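Local structure of agmatinase (Burkholderia thailandensis, 4DZ4) at residues H165-W169 with T204-L210; Q199-R203 with D248-P252. The protein probably hydrolyses agmatine to putrescine and urea, as an agmatinase of the arginase family that carries two manganese ions in each subunit. All blocks are in the same frame, centred on the assembly; numbering follows the deposited sequence.

In the fold
Contact 1 (165-169 with 204-210) and contact 2 (199-203 with 248-252) sit side by side at the metal end of a parallel sheet, their centres about 13 Å apart. Contact 2 takes the end of strand 198-202 with Arg203, contact 1 the loop that follows, and both reach the manganese of chain Q, through His165 ND1 and Asp248 OD1 and OD2. Contact 2 is wholly buried, one arginine collecting backbone carbonyls; contact 1 lies farther out, partly buried, about 21 Å from the chain centre, and joins two loops through one asparagine amide, an indole, a sulfur and bridging waters. Ile202 CD1 packs on His165 C at 3.4 Å between them, and a second subunit touches both.

Contact 1: residues H165-W169 with T204-L210; sequences HCDTW and TWNDDYL. With MN (manganese (II) ion), chain Q; MN (manganese (II) ion), chain P; EDO (1,2-ethanediol), chain R.
Neither segment is helix or strand. Loop 204-210 starts beside His165 and then curls round Thr168 and Trp169, with CA pairs His165-Thr204 at 5.7 Å, Trp169-Asn206 at 6.4 Å and Thr168-Tyr209 at 6.4 Å. Asn206, chi1 t and chi2 near -12°, points into the 165-169 loop; its ND2 gives weak hydrogen bonds to Thr168 OG1 (3.1 Å), Thr168 O (3.3 Å) and Cys166 SG (3.4 Å), while its OD1 accepts from Asp208 N at 3.0 Å in an Asx turn. The same ND2 lies over one face of the Trp169 indole. Trp169, m with chi2 near -75°, brings its ring edge to 204-210, NE1 donating to Trp205 O at 2.8 Å. Segment 165-169 belongs to the metal-binding loop after strand 158-162: His165 (m) turns ND1 to the chain Q manganese at 2.3 Å, and Asp167 (phi/psi 53/29), its CA-to-CB bond directed away from 204-210, puts OD2 2.0 Å from the chain P ion. Water 2 bridges the ions (2.1 Å to Q, 1.9 Å to P) and donates to Asp167 OD1 at 3.0 Å; with Asp163 and Asp246 shared by both metals, this is the binuclear site characteristic of the arginase family. Cys166 (p) sets CB 3.8 Å from Tyr209 CD1. Water 1 links Cys166 N (2.8 Å) to Thr204 O (2.8 Å) and OG1 (2.7 Å); Thr204 OG1 is also hydrogen-bonded to Ala164 O.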
ATOM      1  N   HIS B 165     -12.814  19.184  13.344  1.00  9.29           N
ATOM      2  CA  HIS B 165     -12.279  20.553  13.479  1.00  9.58           C
ATOM      3  C   HIS B 165     -13.372  21.611  13.310  1.00  9.98           C
ATOM      4  O   HIS B 165     -14.193  21.540  12.417  1.00  9.62           O
ATOM      5  CB  HIS B 165     -11.218  20.831  12.404  1.00  9.59           C
ATOM      6  CG  HIS B 165     -10.135  19.789  12.343  1.00  9.86           C
ATOM      7  ND1 HIS B 165     -10.195  18.717  11.509  1.00 10.19           N
ATOM      8  CD2 HIS B 165      -8.943  19.682  13.044  1.00 10.44           C
ATOM      9  CE1 HIS B 165      -9.085  17.956  11.694  1.00 10.22           C
ATOM     10  NE2 HIS B 165      -8.320  18.559  12.617  1.00 10.47           N
ATOM     11  N   CYS B 166     -13.318  22.633  14.147  1.00 10.23           N
ATOM     12  CA  CYS B 166     -14.312  23.715  14.093  1.00 10.90           C
ATOM     13  C   CYS B 166     -14.111  24.656  12.912  1.00 11.27           C
ATOM     14  O   CYS B 166     -15.071  25.308  12.447  1.00 11.46           O
ATOM     15  CB  CYS B 166     -14.283  24.506  15.396  1.00 11.69           C
ATOM     16  SG  CYS B 166     -12.712  25.337  15.720  1.00 12.38           S
ATOM     17  N   ASP B 167     -12.872  24.726  12.420  1.00 11.00           N
ATOM     18  CA  ASP B 167     -12.502  25.626  11.313  1.00 11.56           C
ATOM     19  C   ASP B 167     -12.900  27.082  11.563  1.00 12.13           C
ATOM     20  O   ASP B 167     -13.150  27.850  10.618  1.00 12.62           O
ATOM     21  CB  ASP B 167     -13.037  25.077   9.982  1.00 11.66           C
ATOM     22  CG  ASP B 167     -12.492  23.662   9.687  1.00 11.47           C
ATOM     23  OD1 ASP B 167     -11.407  23.329  10.239  1.00 11.50           O
ATOM     24  OD2 ASP B 167     -13.129  22.905   8.930  1.00 12.14           O
ATOM     25  N   THR B 168     -12.941  27.462  12.839  1.00 12.20           N
ATOM     26  CA  THR B 168     -13.261  28.823  13.251  1.00 12.89           C
ATOM     27  C   THR B 168     -12.109  29.498  14.023  1.00 13.50           C
ATOM     28  O   THR B 168     -12.321  30.487  14.708  1.00 14.37           O
ATOM     29  CB  THR B 168     -14.556  28.846  14.120  1.00 13.06           C
ATOM     30  OG1 THR B 168     -14.417  27.896  15.195  1.00 13.05           O
ATOM     31  CG2 THR B 168     -15.781  28.494  13.294  1.00 13.15           C
ATOM     32  N   TRP B 169     -10.878  28.980  13.892  1.00 13.63           N
ATOM     33  CA  TRP B 169      -9.704  29.625  14.478  1.00 14.22           C
ATOM     34  C   TRP B 169      -9.523  30.989  13.851  1.00 14.47           C
ATOM     35  O   TRP B 169      -9.729  31.141  12.641  1.00 14.76           O
ATOM     36  CB  TRP B 169      -8.464  28.747  14.292  1.00 14.30           C
ATOM     37  CG  TRP B 169      -8.555  27.505  15.152  1.00 14.01           C
ATOM     38  CD1 TRP B 169      -8.377  27.411  16.544  1.00 14.73           C
ATOM     39  CD2 TRP B 169      -8.916  26.159  14.725  1.00 13.47           C
ATOM     40  NE1 TRP B 169      -8.580  26.116  16.969  1.00 14.26           N
ATOM     41  CE2 TRP B 169      -8.904  25.318  15.938  1.00 13.72           C
ATOM     42  CE3 TRP B 169      -9.209  25.575  13.500  1.00 12.91           C
ATOM     43  CZ2 TRP B 169      -9.209  23.952  15.896  1.00 13.10           C
ATOM     44  CZ3 TRP B 169      -9.500  24.192  13.458  1.00 12.83           C
ATOM     45  CH2 TRP B 169      -9.489  23.405  14.631  1.00 12.93           C
ATOM     46  N   THR B 204     -11.121  18.839  18.561  1.00 10.86           N
ATOM     47  CA  THR B 204      -9.937  19.688  18.614  1.00 11.39           C
ATOM     48  C   THR B 204     -10.325  21.011  19.249  1.00 11.67           C
ATOM     49  O   THR B 204     -11.517  21.371  19.266  1.00 11.30           O
ATOM     50  CB  THR B 204      -9.309  19.956  17.229  1.00 11.20           C
ATOM     51  OG1 THR B 204     -10.316  20.337  16.283  1.00 10.78           O
ATOM     52  CG2 THR B 204      -8.568  18.693  16.727  1.00 11.31           C
ATOM     53  N   TRP B 205      -9.324  21.699  19.781  1.00 12.28           N
ATOM     54  CA  TRP B 205      -9.565  22.824  20.683  1.00 12.88           C
ATOM     55  C   TRP B 205      -9.496  24.173  20.021  1.00 13.23           C
ATOM     56  O   TRP B 205      -8.550  24.461  19.289  1.00 13.04           O
ATOM     57  CB  TRP B 205      -8.558  22.817  21.842  1.00 13.84           C
ATOM     58  CG  TRP B 205      -8.861  23.923  22.822  1.00 14.63           C
ATOM     59  CD1 TRP B 205      -8.253  25.166  22.913  1.00 14.97           C
ATOM     60  CD2 TRP B 205      -9.926  23.942  23.804  1.00 15.26           C
ATOM     61  NE1 TRP B 205      -8.822  25.919  23.909  1.00 15.86           N
ATOM     62  CE2 TRP B 205      -9.841  25.248  24.476  1.00 15.79           C
ATOM     63  CE3 TRP B 205     -10.896  23.019  24.213  1.00 15.65           C
ATOM     64  CZ2 TRP B 205     -10.708  25.611  25.502  1.00 16.65           C
ATOM     65  CZ3 TRP B 205     -11.764  23.403  25.254  1.00 16.36           C
ATOM     66  CH2 TRP B 205     -11.661  24.659  25.884  1.00 16.48           C
ATOM     67  N   ASN B 206     -10.465  25.029  20.353  1.00 13.45           N
ATOM     68  CA  ASN B 206     -10.409  26.459  19.996  1.00 14.27           C
ATOM     69  C   ASN B 206     -10.747  27.264  21.242  1.00 15.08           C
ATOM     70  O   ASN B 206     -11.675  26.916  21.981  1.00 15.42           O
ATOM     71  CB  ASN B 206     -11.439  26.734  18.886  1.00 13.70           C
ATOM     72  CG  ASN B 206     -11.327  28.128  18.265  1.00 13.99           C
ATOM     73  OD1 ASN B 206     -10.635  29.030  18.749  1.00 15.45           O
ATOM     74  ND2 ASN B 206     -12.072  28.312  17.175  1.00 13.96           N
ATOM     75  N   ASP B 207      -9.970  28.313  21.499  1.00 16.47           N
ATOM     76  CA  ASP B 207     -10.243  29.234  22.612  1.00 17.68           C
ATOM     77  C   ASP B 207     -11.579  29.982  22.411  1.00 17.65           C
ATOM     78  O   ASP B 207     -12.162  30.511  23.365  1.00 18.06           O
ATOM     79  CB  ASP B 207      -9.109  30.258  22.774  1.00 20.11           C
ATOM     80  CG  ASP B 207      -7.844  29.661  23.390  1.00 22.34           C
ATOM     81  OD1 ASP B 207      -7.921  28.642  24.132  1.00 22.77           O
ATOM     82  OD2 ASP B 207      -6.764  30.245  23.146  1.00 23.57           O
ATOM     83  N   ASP B 208     -12.049  30.051  21.178  1.00 17.03           N
ATOM     84  CA  ASP B 208     -13.272  30.808  20.897  1.00 17.42           C
ATOM     85  C   ASP B 208     -14.054  30.153  19.750  1.00 16.30           C
ATOM     86  O   ASP B 208     -13.749  30.367  18.581  1.00 15.95           O
ATOM     87  CB  ASP B 208     -12.914  32.275  20.609  1.00 18.36           C
ATOM     88  CG  ASP B 208     -14.125  33.164  20.444  1.00 19.66           C
ATOM     89  OD1 ASP B 208     -15.264  32.677  20.521  1.00 18.81           O
ATOM     90  OD2 ASP B 208     -13.916  34.374  20.226  1.00 21.55           O
ATOM     91  N   TYR B 209     -15.062  29.366  20.102  1.00 15.71           N
ATOM     92  CA  TYR B 209     -15.869  28.639  19.124  1.00 15.26           C
ATOM     93  C   TYR B 209     -16.968  29.545  18.551  1.00 15.51           C
ATOM     94  O   TYR B 209     -17.847  29.067  17.801  1.00 15.66           O
ATOM     95  CB  TYR B 209     -16.507  27.383  19.756  1.00 15.29           C
ATOM     96  CG  TYR B 209     -15.544  26.241  20.041  1.00 15.23           C
ATOM     97  CD1 TYR B 209     -15.090  25.400  19.013  1.00 14.83           C
ATOM     98  CD2 TYR B 209     -15.093  25.998  21.342  1.00 15.76           C
ATOM     99  CE1 TYR B 209     -14.212  24.341  19.282  1.00 14.83           C
ATOM    100  CE2 TYR B 209     -14.231  24.951  21.624  1.00 15.79           C
ATOM    101  CZ  TYR B 209     -13.783  24.126  20.594  1.00 15.39           C
ATOM    102  OH  TYR B 209     -12.911  23.090  20.922  1.00 15.11           O
ATOM    103  N   LEU B 210     -16.923  30.825  18.929  1.00 16.29           N
ATOM    104  CA  LEU B 210     -17.794  31.878  18.336  1.00 16.95           C
ATOM    105  C   LEU B 210     -19.296  31.682  18.626  1.00 17.52           C
ATOM    106  O   LEU B 210     -20.160  32.182  17.902  1.00 17.54           O
ATOM    107  CB  LEU B 210     -17.553  32.001  16.819  1.00 16.19           C
ATOM    108  CG  LEU B 210     -16.116  32.223  16.308  1.00 16.23           C
ATOM    109  CD1 LEU B 210     -16.087  32.176  14.780  1.00 16.20           C
ATOM    110  CD2 LEU B 210     -15.505  33.507  16.853  1.00 16.86           C
TER
HETATM  111 MN    MN Q 402     -11.506  18.519   9.623  1.00 13.04          MN
HETATM  112 MN    MN P 401     -12.861  21.063   8.179  0.78 14.69          MN
HETATM  113  C1  EDO R 403      -6.268  27.817  20.677  1.00 26.14           C
HETATM  114  O1  EDO R 403      -7.467  28.203  19.941  1.00 23.94           O
HETATM  115  C2  EDO R 403      -5.398  26.776  19.955  1.00 25.14           C
HETATM  116  O2  EDO R 403      -5.806  25.418  20.243  1.00 25.02           O
HETATM  117  O   HOH W   1     -12.113  22.255  16.676  1.00 15.76           O
HETATM  118  O   HOH W   2     -11.270  20.527   9.165  1.00 13.72           O
HETATM  119  O   HOH W   3     -16.695  26.950  16.269  1.00 10.87           O
HETATM  120  O   HOH W   4     -12.232  32.055  17.028  1.00 19.36           O

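Contact 2: residues Q199-R203 with D248-P252. With MN (manganese (II) ion), chain Q.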
ATOM      1  N   GLN B 199     -21.951  22.017  15.261  1.00 12.06           N
ATOM      2  CA  GLN B 199     -20.753  21.318  14.819  1.00 12.10           C
ATOM      3  C   GLN B 199     -20.731  19.968  15.533  1.00 11.91           C
ATOM      4  O   GLN B 199     -20.887  19.913  16.744  1.00 13.15           O
ATOM      5  CB  GLN B 199     -19.528  22.167  15.132  1.00 11.94           C
ATOM      6  CG  GLN B 199     -19.537  23.485  14.341  1.00 12.18           C
ATOM      7  CD  GLN B 199     -18.353  24.386  14.634  1.00 12.89           C
ATOM      8  OE1 GLN B 199     -18.034  24.680  15.794  1.00 13.83           O
ATOM      9  NE2 GLN B 199     -17.662  24.815  13.568  1.00 12.95           N
ATOM     10  N   VAL B 200     -20.561  18.903  14.763  1.00 11.37           N
ATOM     11  CA  VAL B 200     -20.791  17.529  15.240  1.00 11.52           C
ATOM     12  C   VAL B 200     -19.534  16.672  15.010  1.00 10.84           C
ATOM     13  O   VAL B 200     -19.022  16.594  13.884  1.00 10.76           O
ATOM     14  CB  VAL B 200     -21.961  16.867  14.483  1.00 11.84           C
ATOM     15  CG1 VAL B 200     -22.225  15.469  15.052  1.00 12.50           C
ATOM     16  CG2 VAL B 200     -23.243  17.711  14.596  1.00 12.51           C
ATOM     17  N   GLY B 201     -19.051  16.028  16.072  1.00 10.92           N
ATOM     18  CA  GLY B 201     -17.865  15.168  16.003  1.00 10.67           C
ATOM     19  C   GLY B 201     -16.567  15.893  16.371  1.00 10.68           C
ATOM     20  O   GLY B 201     -15.471  15.308  16.316  1.00 10.13           O
ATOM     21  N   ILE B 202     -16.696  17.160  16.760  1.00 10.39           N
ATOM     22  CA  ILE B 202     -15.552  18.004  17.164  1.00 10.36           C
ATOM     23  C   ILE B 202     -14.665  17.318  18.195  1.00 10.81           C
ATOM     24  O   ILE B 202     -15.143  16.724  19.154  1.00 11.15           O
ATOM     25  CB  ILE B 202     -16.001  19.389  17.691  1.00 10.97           C
ATOM     26  CG1 ILE B 202     -16.771  20.167  16.598  1.00 10.48           C
ATOM     27  CG2 ILE B 202     -14.779  20.171  18.227  1.00 10.88           C
ATOM     28  CD1 ILE B 202     -15.918  20.564  15.373  1.00 10.42           C
ATOM     29  N   ARG B 203     -13.359  17.396  17.989  1.00 10.25           N
ATOM     30  CA  ARG B 203     -12.422  16.828  18.955  1.00 10.51           C
ATOM     31  C   ARG B 203     -11.068  17.526  18.845  1.00 10.90           C
ATOM     32  O   ARG B 203     -10.006  16.916  19.095  1.00 11.01           O
ATOM     33  CB  ARG B 203     -12.313  15.309  18.795  1.00 10.48           C
ATOM     34  CG  ARG B 203     -12.048  14.812  17.387  1.00  9.72           C
ATOM     35  CD  ARG B 203     -12.212  13.293  17.350  1.00  9.61           C
ATOM     36  NE  ARG B 203     -11.856  12.684  16.050  1.00  9.17           N
ATOM     37  CZ  ARG B 203     -12.621  12.640  14.954  1.00  8.87           C
ATOM     38  NH1 ARG B 203     -12.170  11.989  13.878  1.00  8.58           N
ATOM     39  NH2 ARG B 203     -13.832  13.204  14.912  1.00  8.51           N
ATOM     40  N   ASP B 248     -13.189  13.709   7.811  1.00  9.09           N
ATOM     41  CA  ASP B 248     -12.394  13.499   9.041  1.00  9.70           C
ATOM     42  C   ASP B 248     -13.219  13.579  10.331  1.00  9.58           C
ATOM     43  O   ASP B 248     -12.697  13.355  11.424  1.00  9.84           O
ATOM     44  CB  ASP B 248     -11.119  14.376   9.074  1.00 10.59           C
ATOM     45  CG  ASP B 248     -11.371  15.861   9.456  1.00 11.85           C
ATOM     46  OD1 ASP B 248     -10.475  16.668   9.094  1.00 12.34           O
ATOM     47  OD2 ASP B 248     -12.403  16.235  10.063  1.00 12.55           O
ATOM     48  N   CYS B 249     -14.517  13.875  10.193  1.00  9.89           N
ATOM     49  CA  CYS B 249     -15.476  13.639  11.303  1.00  9.87           C
ATOM     50  C   CYS B 249     -15.365  12.137  11.737  1.00  9.59           C
ATOM     51  O   CYS B 249     -15.369  11.813  12.928  1.00  9.55           O
ATOM     52  CB  CYS B 249     -16.900  13.920  10.809  1.00 10.92           C
ATOM     53  SG  CYS B 249     -18.126  13.662  12.111  1.00 13.45           S
ATOM     54  N   LEU B 250     -15.219  11.255  10.753  1.00  8.90           N
ATOM     55  CA  LEU B 250     -15.115   9.830  11.025  1.00  8.76           C
ATOM     56  C   LEU B 250     -13.744   9.532  11.629  1.00  8.29           C
ATOM     57  O   LEU B 250     -12.756  10.207  11.308  1.00  8.56           O
ATOM     58  CB  LEU B 250     -15.298   9.013   9.723  1.00  9.08           C
ATOM     59  CG  LEU B 250     -16.609   9.300   8.995  1.00  9.38           C
ATOM     60  CD1 LEU B 250     -16.748   8.409   7.756  1.00  9.77           C
ATOM     61  CD2 LEU B 250     -17.809   9.111   9.915  1.00 10.35           C
ATOM     62  N   ASP B 251     -13.704   8.546  12.516  1.00  8.28           N
ATOM     63  CA  ASP B 251     -12.436   8.080  13.044  1.00  7.96           C
ATOM     64  C   ASP B 251     -11.511   7.688  11.897  1.00  7.85           C
ATOM     65  O   ASP B 251     -11.984   7.184  10.894  1.00  7.61           O
ATOM     66  CB  ASP B 251     -12.633   6.890  13.984  1.00  8.51           C
ATOM     67  CG  ASP B 251     -11.367   6.623  14.805  1.00  8.80           C
ATOM     68  OD1 ASP B 251     -11.151   7.286  15.843  1.00  9.06           O
ATOM     69  OD2 ASP B 251     -10.546   5.819  14.330  1.00  9.49           O
ATOM     70  N   PRO B 252     -10.196   7.897  12.061  1.00  7.89           N
ATOM     71  CA  PRO B 252      -9.235   7.414  11.036  1.00  7.94           C
ATOM     72  C   PRO B 252      -9.372   5.938  10.659  1.00  7.92           C
ATOM     73  O   PRO B 252      -8.977   5.559   9.550  1.00  7.87           O
ATOM     74  CB  PRO B 252      -7.868   7.715  11.681  1.00  8.00           C
ATOM     75  CG  PRO B 252      -8.139   8.988  12.518  1.00  8.40           C
ATOM     76  CD  PRO B 252      -9.545   8.756  13.078  1.00  8.16           C
TER
HETATM   77 MN    MN Q 402     -11.506  18.519   9.623  1.00 13.04          MN
HETATM   78  O   HOH W   2     -11.270  20.527   9.165  1.00 13.72           O
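Arg203 stretches its guanidinium across the turn at 248-250, its edge set against Cys249 O and Leu250 O. From a p chi1, chi2 and chi3 are both t, so the chain runs nearly straight before chi4 (-80°) twists the end group. Arg203 NH2 donates to Cys249 O at 2.9 Å and to Gly201 O at 3.0 Å, tying the turn back to Arg203's own segment. Arg203 NH1 adds weak hydrogen bonds to Asp248 O (2.9 Å), Leu250 O (3.2 Å) and Cys249 O (3.3 Å), and is also hydrogen-bonded to Val262 O. One positive charge thus gathers three successive carbonyls where the 3-10 turn at 248-249 gives way to loop. That turn follows strand 240-246 and carries the second aspartate of the DxD sequence of the arginase family: Asp248 chelates the chain Q manganese with OD1 at 2.2 Å and OD2 at 2.5 Å, and OD2 also accepts from Ala164 N. Asp163, His165 and Asp246 bind the same ion. On the strand side, Cys249 (t) brings SG to 3.5 Å from Val200 O and 4.2 Å from Gly201 CA. The chain turns a corner at Gly201, whose phi/psi of 94/3 leaves no space for a CB beside Val200 O; a CB placed there would also sit 2.7 Å from Cys249 SG, a clash. Past the turn, Asp251 OD1 accepts a hydrogen bond from Gly264 N, and Pro252 packs on Ile300 of a second subunit.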